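Local coordinates for fiber protein (Human adenovirus 16, PDB 3CNC), which forms the trimeric knob at the end of the viral fibre and probably attaches the virus to host cells through the receptor CD46, at residues C40-K43 and P49-K52; I68-A73 and F189-N194. All blocks are in the same frame, centred on the assembly; numbering follows the deposited sequence.

Contact 1 of 2, residues C40-K43 and P49-K52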
ATOM      1  N   CYS A  40      20.272  14.424   0.237  1.00 54.22           N
ATOM      2  CA  CYS A  40      20.512  13.344   1.174  1.00 54.22           C
ATOM      3  C   CYS A  40      21.913  12.721   1.105  1.00 54.22           C
ATOM      4  O   CYS A  40      22.484  12.571   0.025  1.00 54.22           O
ATOM      5  CB  CYS A  40      19.427  12.291   0.913  1.00 58.39           C
ATOM      6  SG  CYS A  40      19.317  10.911   2.039  1.00 58.39           S
ATOM      7  N   VAL A  41      22.452  12.346   2.266  1.00 58.98           N
ATOM      8  CA  VAL A  41      23.775  11.730   2.347  1.00 58.98           C
ATOM      9  C   VAL A  41      23.701  10.243   2.683  1.00 58.98           C
ATOM     10  O   VAL A  41      23.238   9.853   3.756  1.00 58.98           O
ATOM     11  CB  VAL A  41      24.660  12.417   3.410  1.00 59.18           C
ATOM     12  CG1 VAL A  41      26.027  11.760   3.441  1.00 59.18           C
ATOM     13  CG2 VAL A  41      24.794  13.900   3.103  1.00 59.18           C
ATOM     14  N   ILE A  42      24.180   9.416   1.763  1.00 60.89           N
ATOM     15  CA  ILE A  42      24.167   7.976   1.942  1.00 60.89           C
ATOM     16  C   ILE A  42      25.544   7.414   2.287  1.00 60.89           C
ATOM     17  O   ILE A  42      25.644   6.350   2.914  1.00 60.89           O
ATOM     18  CB  ILE A  42      23.615   7.273   0.662  1.00 65.32           C
ATOM     19  CG1 ILE A  42      22.167   6.857   0.891  1.00 65.32           C
ATOM     20  CG2 ILE A  42      24.430   6.048   0.312  1.00 65.32           C
ATOM     21  CD1 ILE A  42      21.270   7.989   1.302  1.00 65.32           C
ATOM     22  N   LYS A  43      26.603   8.118   1.888  1.00 56.14           N
ATOM     23  CA  LYS A  43      27.959   7.644   2.169  1.00 56.14           C
ATOM     24  C   LYS A  43      28.401   7.920   3.603  1.00 56.14           C
ATOM     25  O   LYS A  43      28.246   9.038   4.111  1.00 56.14           O
ATOM     26  CB  LYS A  43      28.974   8.272   1.208  1.00 90.32           C
ATOM     27  CG  LYS A  43      30.372   7.684   1.360  1.00 90.32           C
ATOM     28  CD  LYS A  43      31.413   8.450   0.562  1.00 90.32           C
ATOM     29  CE  LYS A  43      32.813   7.922   0.850  1.00 90.32           C
ATOM     30  NZ  LYS A  43      33.868   8.767   0.224  1.00 90.32           N
ATOM     31  N   PRO A  49      25.391  16.275   0.368  1.00 61.45           N
ATOM     32  CA  PRO A  49      24.424  15.475  -0.390  1.00 61.45           C
ATOM     33  C   PRO A  49      25.050  14.692  -1.524  1.00 61.45           C
ATOM     34  O   PRO A  49      25.758  15.258  -2.355  1.00 61.45           O
ATOM     35  CB  PRO A  49      23.442  16.519  -0.906  1.00 52.31           C
ATOM     36  CG  PRO A  49      23.392  17.487   0.222  1.00 52.31           C
ATOM     37  CD  PRO A  49      24.867  17.628   0.620  1.00 52.31           C
ATOM     38  N   ASP A  50      24.782  13.391  -1.561  1.00 53.72           N
ATOM     39  CA  ASP A  50      25.310  12.549  -2.625  1.00 53.72           C
ATOM     40  C   ASP A  50      24.189  11.771  -3.329  1.00 53.72           C
ATOM     41  O   ASP A  50      24.445  10.849  -4.103  1.00 53.72           O
ATOM     42  CB  ASP A  50      26.381  11.602  -2.073  1.00 79.66           C
ATOM     43  CG  ASP A  50      25.824  10.585  -1.108  1.00 79.66           C
ATOM     44  OD1 ASP A  50      24.783  10.866  -0.473  1.00 79.66           O
ATOM     45  OD2 ASP A  50      26.440   9.506  -0.976  1.00 79.66           O
ATOM     46  N   CYS A  51      22.945  12.147  -3.047  1.00 58.12           N
ATOM     47  CA  CYS A  51      21.781  11.521  -3.682  1.00 58.12           C
ATOM     48  C   CYS A  51      20.491  12.299  -3.404  1.00 58.12           C
ATOM     49  O   CYS A  51      20.431  13.138  -2.499  1.00 58.12           O
ATOM     50  CB  CYS A  51      21.624  10.062  -3.245  1.00 75.62           C
ATOM     51  SG  CYS A  51      21.206   9.835  -1.525  1.00 75.62           S
ATOM     52  N   LYS A  52      19.466  12.022  -4.204  1.00 50.02           N
ATOM     53  CA  LYS A  52      18.180  12.700  -4.081  1.00 50.02           C
ATOM     54  C   LYS A  52      17.137  11.820  -3.401  1.00 50.02           C
ATOM     55  O   LYS A  52      16.815  10.738  -3.887  1.00 50.02           O
ATOM     56  CB  LYS A  52      17.683  13.113  -5.465  1.00 64.10           C
ATOM     57  CG  LYS A  52      18.643  14.014  -6.205  1.00 64.10           C
ATOM     58  CD  LYS A  52      18.338  14.042  -7.692  1.00 64.10           C
ATOM     59  CE  LYS A  52      19.298  14.969  -8.435  1.00 64.10           C
ATOM     60  NZ  LYS A  52      19.117  14.889  -9.917  1.00 64.10           N
TER

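Contact 2 of 2, residues I68-A73 and F189-N194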
ATOM      1  N   ILE A  68       8.201   6.875  -0.695  1.00 38.28           N
ATOM      2  CA  ILE A  68       9.632   7.138  -0.666  1.00 38.28           C
ATOM      3  C   ILE A  68      10.379   6.522  -1.824  1.00 38.28           C
ATOM      4  O   ILE A  68      10.115   5.384  -2.225  1.00 38.28           O
ATOM      5  CB  ILE A  68      10.286   6.641   0.657  1.00 35.48           C
ATOM      6  CG1 ILE A  68      11.741   7.112   0.736  1.00 35.48           C
ATOM      7  CG2 ILE A  68      10.209   5.101   0.741  1.00 35.48           C
ATOM      8  CD1 ILE A  68      12.353   7.005   2.133  1.00 35.48           C
ATOM      9  N   THR A  69      11.333   7.295  -2.332  1.00 44.44           N
ATOM     10  CA  THR A  69      12.166   6.881  -3.440  1.00 44.44           C
ATOM     11  C   THR A  69      13.556   7.544  -3.387  1.00 44.44           C
ATOM     12  O   THR A  69      13.708   8.679  -2.918  1.00 44.44           O
ATOM     13  CB  THR A  69      11.477   7.226  -4.784  1.00 54.05           C
ATOM     14  OG1 THR A  69      11.947   6.332  -5.793  1.00 54.05           O
ATOM     15  CG2 THR A  69      11.773   8.655  -5.194  1.00 54.05           C
ATOM     16  N   LEU A  70      14.558   6.818  -3.876  1.00 52.79           N
ATOM     17  CA  LEU A  70      15.942   7.295  -3.909  1.00 52.79           C
ATOM     18  C   LEU A  70      16.517   7.395  -5.328  1.00 52.79           C
ATOM     19  O   LEU A  70      16.299   6.511  -6.165  1.00 52.79           O
ATOM     20  CB  LEU A  70      16.837   6.341  -3.130  1.00 51.36           C
ATOM     21  CG  LEU A  70      17.432   6.724  -1.786  1.00 51.36           C
ATOM     22  CD1 LEU A  70      18.476   5.666  -1.461  1.00 51.36           C
ATOM     23  CD2 LEU A  70      18.097   8.107  -1.821  1.00 51.36           C
ATOM     24  N   MET A  71      17.255   8.466  -5.599  1.00 56.92           N
ATOM     25  CA  MET A  71      17.908   8.605  -6.901  1.00 56.92           C
ATOM     26  C   MET A  71      19.360   9.039  -6.698  1.00 56.92           C
ATOM     27  O   MET A  71      19.620  10.105  -6.140  1.00 56.92           O
ATOM     28  CB  MET A  71      17.196   9.621  -7.794  1.00 62.24           C
ATOM     29  CG  MET A  71      17.761   9.601  -9.213  1.00 62.24           C
ATOM     30  SD  MET A  71      17.259  10.967 -10.274  1.00 62.24           S
ATOM     31  CE  MET A  71      16.005  10.182 -11.246  1.00 62.24           C
ATOM     32  N   GLY A  72      20.300   8.206  -7.143  1.00 54.14           N
ATOM     33  CA  GLY A  72      21.716   8.517  -6.994  1.00 54.14           C
ATOM     34  C   GLY A  72      22.153   9.834  -7.629  1.00 54.14           C
ATOM     35  O   GLY A  72      21.608  10.255  -8.651  1.00 54.14           O
ATOM     36  N   ALA A  73      23.139  10.487  -7.021  1.00 57.43           N
ATOM     37  CA  ALA A  73      23.644  11.759  -7.531  1.00 57.43           C
ATOM     38  C   ALA A  73      25.171  11.915  -7.369  1.00 57.43           C
ATOM     39  O   ALA A  73      25.684  13.019  -7.157  1.00 57.43           O
ATOM     40  CB  ALA A  73      22.922  12.904  -6.840  1.00 41.48           C
ATOM     41  N   PHE A 189      15.097   4.031   7.058  1.00 52.46           N
ATOM     42  CA  PHE A 189      14.814   3.190   5.914  1.00 52.46           C
ATOM     43  C   PHE A 189      16.116   2.555   5.465  1.00 52.46           C
ATOM     44  O   PHE A 189      17.177   3.181   5.536  1.00 52.46           O
ATOM     45  CB  PHE A 189      14.265   4.005   4.744  1.00 42.81           C
ATOM     46  CG  PHE A 189      13.049   4.802   5.068  1.00 42.81           C
ATOM     47  CD1 PHE A 189      13.160   6.041   5.679  1.00 42.81           C
ATOM     48  CD2 PHE A 189      11.785   4.321   4.739  1.00 42.81           C
ATOM     49  CE1 PHE A 189      12.029   6.803   5.959  1.00 42.81           C
ATOM     50  CE2 PHE A 189      10.637   5.071   5.012  1.00 42.81           C
ATOM     51  CZ  PHE A 189      10.754   6.312   5.621  1.00 42.81           C
ATOM     52  N   SER A 190      16.031   1.309   5.025  1.00 50.03           N
ATOM     53  CA  SER A 190      17.188   0.609   4.502  1.00 50.03           C
ATOM     54  C   SER A 190      16.704  -0.292   3.365  1.00 50.03           C
ATOM     55  O   SER A 190      15.662  -0.939   3.478  1.00 50.03           O
ATOM     56  CB  SER A 190      17.904  -0.222   5.586  1.00 63.61           C
ATOM     57  OG  SER A 190      17.155  -1.346   6.002  1.00 63.61           O
ATOM     58  N   TRP A 191      17.451  -0.284   2.265  1.00 56.41           N
ATOM     59  CA  TRP A 191      17.151  -1.095   1.089  1.00 56.41           C
ATOM     60  C   TRP A 191      18.239  -2.145   1.021  1.00 56.41           C
ATOM     61  O   TRP A 191      19.413  -1.829   1.179  1.00 56.41           O
ATOM     62  CB  TRP A 191      17.215  -0.254  -0.184  1.00 45.95           C
ATOM     63  CG  TRP A 191      16.148   0.773  -0.308  1.00 45.95           C
ATOM     64  CD1 TRP A 191      15.057   0.719  -1.119  1.00 45.95           C
ATOM     65  CD2 TRP A 191      16.111   2.053   0.336  1.00 45.95           C
ATOM     66  NE1 TRP A 191      14.346   1.889  -1.033  1.00 45.95           N
ATOM     67  CE2 TRP A 191      14.966   2.727  -0.147  1.00 45.95           C
ATOM     68  CE3 TRP A 191      16.933   2.697   1.273  1.00 45.95           C
ATOM     69  CZ2 TRP A 191      14.620   4.021   0.270  1.00 45.95           C
ATOM     70  CZ3 TRP A 191      16.589   3.991   1.693  1.00 45.95           C
ATOM     71  CH2 TRP A 191      15.440   4.636   1.188  1.00 45.95           C
ATOM     72  N   SER A 192      17.861  -3.388   0.769  1.00 63.76           N
ATOM     73  CA  SER A 192      18.858  -4.441   0.711  1.00 63.76           C
ATOM     74  C   SER A 192      18.895  -5.199  -0.607  1.00 63.76           C
ATOM     75  O   SER A 192      17.891  -5.768  -1.042  1.00 63.76           O
ATOM     76  CB  SER A 192      18.632  -5.421   1.860  1.00 71.45           C
ATOM     77  OG  SER A 192      19.566  -6.477   1.807  1.00 71.45           O
ATOM     78  N   LEU A 193      20.066  -5.196  -1.234  1.00 63.75           N
ATOM     79  CA  LEU A 193      20.283  -5.900  -2.489  1.00 63.75           C
ATOM     80  C   LEU A 193      21.126  -7.123  -2.180  1.00 63.75           C
ATOM     81  O   LEU A 193      22.260  -6.992  -1.729  1.00 63.75           O
ATOM     82  CB  LEU A 193      21.042  -5.018  -3.482  1.00 58.08           C
ATOM     83  CG  LEU A 193      21.505  -5.716  -4.770  1.00 58.08           C
ATOM     84  CD1 LEU A 193      20.293  -6.172  -5.573  1.00 58.08           C
ATOM     85  CD2 LEU A 193      22.375  -4.766  -5.602  1.00 58.08           C
ATOM     86  N   ASN A 194      20.570  -8.307  -2.402  1.00 63.23           N
ATOM     87  CA  ASN A 194      21.290  -9.550  -2.155  1.00 63.23           C
ATOM     88  C   ASN A 194      21.049 -10.509  -3.325  1.00 63.23           C
ATOM     89  O   ASN A 194      20.255 -11.447  -3.231  1.00 63.23           O
ATOM     90  CB  ASN A 194      20.818 -10.184  -0.848  1.00 70.93           C
ATOM     91  CG  ASN A 194      21.600 -11.440  -0.494  1.00 70.93           C
ATOM     92  OD1 ASN A 194      22.832 -11.421  -0.451  1.00 70.93           O
ATOM     93  ND2 ASN A 194      20.888 -12.535  -0.237  1.00 70.93           N
TER

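Contact 1 of 2, residues C40-K43 and P49-K52
Asp-50 reaches over to the backbone of Ile-42 and Lys-43, and in doing so shows how a carboxylate can stand in for a strand where regular pairing stops. Pairing itself is confined to Cys-40 and Cys-51, a single antiparallel hydrogen-bonded bridge in which Cys-40 N donates to Cys-51 O at 3.0 Å. Asp-50 and Cys-51 both face Cys-40, a classic beta bulge: Cys-40 O accepts Asp-50 N at 2.9 Å and, more weakly, Cys-51 N. With CG set between its own backbone N and carbonyl carbon (chi1 66°), the Asp-50 carboxylate turns back across the gap. OD1 receives Ile-42 N through its syn lone pair at 2.7 Å, a fairly straight bond of 160° at the hydrogen, whereas OD2 gets a weak bond from Lys-43 N.

The tightly packed side holds the two cysteines and Ile-42. Ile-42 CD1 lies 3.4 Å from Cys-51 SG, and Cys-40 CB also touches that sulfur; Cys-40 touches Val-90, and Ile-42 touches Val-90 and Ile-88, all of strand 85-94. Val-41 CG2 rests against the nitrogen corner of the Pro-49 ring, 3.7 Å from Pro-49 N. The fit relaxes toward solvent at Lys-43, whose extended chain leads away after its CB has brushed OD2.

With 4.2 Å between Cys-40 SG and Cys-51 SG, the two sulfurs are not joined in a disulfide and pack among apolar groups. Asp-50 OD1 also sits 2.9 Å from Cys-40 O, acceptor against acceptor, a proximity that could raise the aspartate's pKa somewhat, while the backbone N-H donors would offset it.

Contact 2 of 2, residues I68-A73 and F189-N194
Ile-68 and Phe-189 meet methyl to ring face, a compact example of how strands of two facing sheets can meet through side chains alone. Strands 68-72 and 189-194 cross at -63° with their axes 10.1 Å apart, a gap too wide for backbone pairing and bridged by four buried residues. The Ile-68 side chain can be traced outward. Its CB points at the opposite strand, and the CG2 branch ends 4.3 Å from Phe-189 CE2. Because CG1 is anti to the backbone N (chi1 -172°) and the chain stays extended beyond it, the other branch runs straight across the gap, past the far end of the Trp-191 indole. At its tip, CD1 stands 3.5 Å from the Phe-189 ring centroid, only 4° off the ring normal. This is a CH-pi contact centred so well that all six ring carbons lie nearly equally far from the methyl. The same CD1 also meets Trp-191 CH2, at 4.0 Å.

Two residues further along each strand, Leu-70 and Trp-191 repeat the theme with less symmetry. Leu-70 CD1 lies over one face of the indole, 4.2 Å from the centroid of its six-membered ring and displaced toward the rim near CZ3, while Leu-70 CG approaches CH2. The tryptophan therefore touches both aliphatic side chains.

The pairs belong to the hydrophobic core of the knob's antiparallel beta sandwich, which has no helices. On one sheet Ile-68 is flanked by Leu-53 and Leu-55 of strand 51-60; on the other, Val-172 and Val-170 of strand 165-174 pack beside Phe-189 and Trp-191, and Val-90 of strand 85-94 also touches the indole. Phe-213 of strand 211-216 meets the Phe-189 ring at a steep angle.

Taken together, the two contacts illustrate the division of labour in a beta sandwich: contact 1 holds a loop against the start of strand 51-60 mainly by polar bonds, and contact 2 ties that strand's sheet to the opposite one by apolar packing. Their centres are 11 Å apart, and they meet directly because strands 51-60 and 63-72 are antiparallel neighbours. Lys-52 N lies 2.7 Å from Met-71 O and Ala-73 N 3.2 Å from Asp-50 O, both probable hydrogen bonds. At their junction, Cys-51 SG packs 3.6 Å from Leu-70 CD2. Met-71 also packs on Glu-149 of the second subunit, bringing this strand to the trimer interface.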